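PDB 2QGZ: putative primosome component from Streptococcus pyogenes serotype M3, which probably binds ATP through a P-loop NTPase domain and serves as a helicase loader during assembly of the primosome. Local coordinates for residues L155-M161 with F253-F259. Sequence-based numbering, arbitrary orientation.
Sequences LYLYGDM and FTSNYSF
Four backbone hydrogen bonds join Leu155, Leu157 and Gly159 to Phe253 and Ser255, pairing the ends of two parallel strands. Phe253 N gives to Leu155 O, Leu157 N to Phe253 O (2.9 Å), Ser255 N to Leu157 O, and Gly159 N to Ser255 O. The Tyr156 side chain lies along the partner strand, on the face it shares with Phe253 and Ser255, from Phe253 CB to Ser255 CB. With CG anti to the backbone N (chi1 177°), its ring extends far enough for OH to donate to Tyr257 O at 2.7 Å, from above the carbonyl plane. A tyrosine suits this buried place, since its long ring packs while its hydroxyl satisfies a carbonyl of the turn. That turn is an ST turn: Ser255 OG accepts from Tyr257 N at 3.1 Å. These are neighbouring strands of the parallel P-loop NTPase sheet, with 289-293 beyond 154-158. Gly159 opens what is probably the Walker A loop, its extended backbone (phi 167°) readily open to glycine alone. On the opposite face Leu157 meets helices 131-146 and 165-179, while Thr254 OG1 is hydrogen-bonded to Asp221 OD1 and the backbone N of Asp222, close to a bound phosphate. Phe259 CE1 lies 3.4 Å from Tyr156 CG, over one face of the tyrosine, the rings oblique at 47°; Phe253 CB touches Tyr156 CD2 at 3.7 Å. The small side chain of Ser258 lets its CB sit close over a face of Tyr158, in a CH-pi contact, 3.6 Å from the ring centroid. As N-cap of helix 259-263, it also turns OG to Asp261 N in a weak bond.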
loop_
_atom_site.group_PDB
_atom_site.type_symbol
_atom_site.label_atom_id
_atom_site.label_comp_id
_atom_site.label_asym_id
_atom_site.label_seq_id
_atom_site.Cartn_x
_atom_site.Cartn_y
_atom_site.Cartn_z
ATOM N N LEU A 155 -6.056 -2.279 2.876
ATOM C CA LEU A 155 -6.582 -3.065 1.773
ATOM C C LEU A 155 -5.486 -3.794 1.006
ATOM O O LEU A 155 -4.367 -3.305 0.879
ATOM C CB LEU A 155 -7.351 -2.172 0.795
ATOM C CG LEU A 155 -8.798 -1.781 1.105
ATOM C CD1 LEU A 155 -8.868 -0.885 2.334
ATOM C CD2 LEU A 155 -9.368 -1.049 -0.099
ATOM N N TYR A 156 -5.819 -4.981 0.520
ATOM C CA TYR A 156 -4.916 -5.776 -0.297
ATOM C C TYR A 156 -5.624 -5.781 -1.658
ATOM O O TYR A 156 -6.620 -6.488 -1.851
ATOM C CB TYR A 156 -4.782 -7.196 0.271
ATOM C CG TYR A 156 -3.904 -8.141 -0.544
ATOM C CD1 TYR A 156 -4.416 -8.825 -1.649
ATOM C CD2 TYR A 156 -2.567 -8.363 -0.196
ATOM C CE1 TYR A 156 -3.629 -9.708 -2.378
ATOM C CE2 TYR A 156 -1.769 -9.240 -0.920
ATOM C CZ TYR A 156 -2.308 -9.912 -2.011
ATOM O OH TYR A 156 -1.534 -10.798 -2.730
ATOM N N LEU A 157 -5.136 -4.947 -2.576
ATOM C CA LEU A 157 -5.716 -4.823 -3.912
ATOM C C LEU A 157 -4.958 -5.641 -4.928
ATOM O O LEU A 157 -3.775 -5.402 -5.169
ATOM C CB LEU A 157 -5.692 -3.368 -4.398
ATOM C CG LEU A 157 -6.716 -2.378 -3.868
ATOM C CD1 LEU A 157 -6.483 -1.018 -4.508
ATOM C CD2 LEU A 157 -8.103 -2.880 -4.191
ATOM N N TYR A 158 -5.631 -6.584 -5.559
ATOM C CA TYR A 158 -4.939 -7.369 -6.556
ATOM C C TYR A 158 -5.733 -7.438 -7.857
ATOM O O TYR A 158 -6.960 -7.324 -7.860
ATOM C CB TYR A 158 -4.651 -8.765 -6.002
ATOM C CG TYR A 158 -5.814 -9.719 -6.068
ATOM C CD1 TYR A 158 -5.987 -10.552 -7.175
ATOM C CD2 TYR A 158 -6.735 -9.802 -5.027
ATOM C CE1 TYR A 158 -7.050 -11.446 -7.245
ATOM C CE2 TYR A 158 -7.800 -10.690 -5.085
ATOM C CZ TYR A 158 -7.951 -11.509 -6.202
ATOM O OH TYR A 158 -9.012 -12.380 -6.289
ATOM N N GLY A 159 -5.015 -7.621 -8.960
ATOM C CA GLY A 159 -5.647 -7.698 -10.266
ATOM C C GLY A 159 -4.581 -7.588 -11.341
ATOM O O GLY A 159 -3.386 -7.553 -11.030
ATOM N N ASP A 160 -5.003 -7.526 -12.598
ATOM C CA ASP A 160 -4.064 -7.430 -13.701
ATOM C C ASP A 160 -3.123 -6.237 -13.576
ATOM O O ASP A 160 -3.400 -5.266 -12.870
ATOM C CB ASP A 160 -4.811 -7.365 -15.039
ATOM C CG ASP A 160 -5.683 -8.591 -15.283
ATOM O OD1 ASP A 160 -5.605 -9.560 -14.489
ATOM O OD2 ASP A 160 -6.446 -8.584 -16.276
ATOM N N MET A 161 -2.005 -6.329 -14.282
ATOM C CA MET A 161 -0.984 -5.305 -14.267
ATOM C C MET A 161 -1.421 -4.067 -15.057
ATOM O O MET A 161 -2.042 -4.179 -16.119
ATOM C CB MET A 161 0.299 -5.898 -14.852
ATOM C CG MET A 161 1.558 -5.072 -14.643
ATOM S SD MET A 161 3.042 -5.972 -15.213
ATOM C CE MET A 161 3.063 -5.492 -16.963
ATOM N N PHE A 253 -1.549 -3.039 0.432
ATOM C CA PHE A 253 -0.727 -3.762 -0.532
ATOM C C PHE A 253 -1.426 -3.778 -1.886
ATOM O O PHE A 253 -2.632 -3.568 -1.971
ATOM C CB PHE A 253 -0.537 -5.237 -0.141
ATOM C CG PHE A 253 -0.142 -5.470 1.286
ATOM C CD1 PHE A 253 -1.090 -5.405 2.306
ATOM C CD2 PHE A 253 1.176 -5.812 1.607
ATOM C CE1 PHE A 253 -0.737 -5.686 3.633
ATOM C CE2 PHE A 253 1.548 -6.097 2.934
ATOM C CZ PHE A 253 0.585 -6.034 3.949
ATOM N N THR A 254 -0.661 -4.027 -2.939
ATOM C CA THR A 254 -1.221 -4.184 -4.280
ATOM C C THR A 254 -0.467 -5.409 -4.796
ATOM O O THR A 254 0.683 -5.648 -4.415
ATOM C CB THR A 254 -0.925 -3.004 -5.228
ATOM O OG1 THR A 254 0.478 -2.922 -5.450
ATOM C CG2 THR A 254 -1.425 -1.690 -4.649
ATOM N N SER A 255 -1.091 -6.190 -5.661
ATOM C CA SER A 255 -0.420 -7.378 -6.159
ATOM C C SER A 255 -1.113 -7.931 -7.403
ATOM O O SER A 255 -2.246 -7.564 -7.706
ATOM C CB SER A 255 -0.407 -8.440 -5.046
ATOM O OG SER A 255 0.222 -9.638 -5.462
ATOM N N ASN A 256 -0.417 -8.805 -8.127
ATOM C CA ASN A 256 -0.987 -9.439 -9.310
ATOM C C ASN A 256 -1.666 -10.733 -8.864
ATOM O O ASN A 256 -2.427 -11.338 -9.623
ATOM C CB ASN A 256 0.101 -9.769 -10.334
ATOM C CG ASN A 256 0.725 -8.533 -10.942
ATOM O OD1 ASN A 256 0.029 -7.678 -11.480
ATOM N ND2 ASN A 256 2.046 -8.436 -10.869
ATOM N N TYR A 257 -1.405 -11.134 -7.620
ATOM C CA TYR A 257 -1.955 -12.370 -7.074
ATOM C C TYR A 257 -2.871 -12.154 -5.881
ATOM O O TYR A 257 -2.686 -11.224 -5.102
ATOM C CB TYR A 257 -0.818 -13.296 -6.621
ATOM C CG TYR A 257 0.318 -13.438 -7.609
ATOM C CD1 TYR A 257 0.158 -14.163 -8.797
ATOM C CD2 TYR A 257 1.551 -12.831 -7.367
ATOM C CE1 TYR A 257 1.203 -14.276 -9.716
ATOM C CE2 TYR A 257 2.599 -12.937 -8.280
ATOM C CZ TYR A 257 2.418 -13.659 -9.449
ATOM O OH TYR A 257 3.452 -13.747 -10.354
ATOM N N SER A 258 -3.847 -13.043 -5.735
ATOM C CA SER A 258 -4.779 -13.004 -4.616
ATOM C C SER A 258 -4.015 -13.600 -3.437
ATOM O O SER A 258 -2.870 -14.022 -3.601
ATOM C CB SER A 258 -5.991 -13.881 -4.912
ATOM O OG SER A 258 -5.606 -15.247 -5.000
ATOM N N PHE A 259 -4.638 -13.642 -2.262
ATOM C CA PHE A 259 -3.984 -14.209 -1.087
ATOM C C PHE A 259 -3.475 -15.609 -1.385
ATOM O O PHE A 259 -2.274 -15.877 -1.316
ATOM C CB PHE A 259 -4.945 -14.288 0.098
ATOM C CG PHE A 259 -5.114 -12.995 0.836
ATOM C CD1 PHE A 259 -4.108 -12.029 0.823
ATOM C CD2 PHE A 259 -6.262 -12.758 1.581
ATOM C CE1 PHE A 259 -4.245 -10.851 1.544
ATOM C CE2 PHE A 259 -6.410 -11.585 2.304
ATOM C CZ PHE A 259 -5.398 -10.629 2.286
#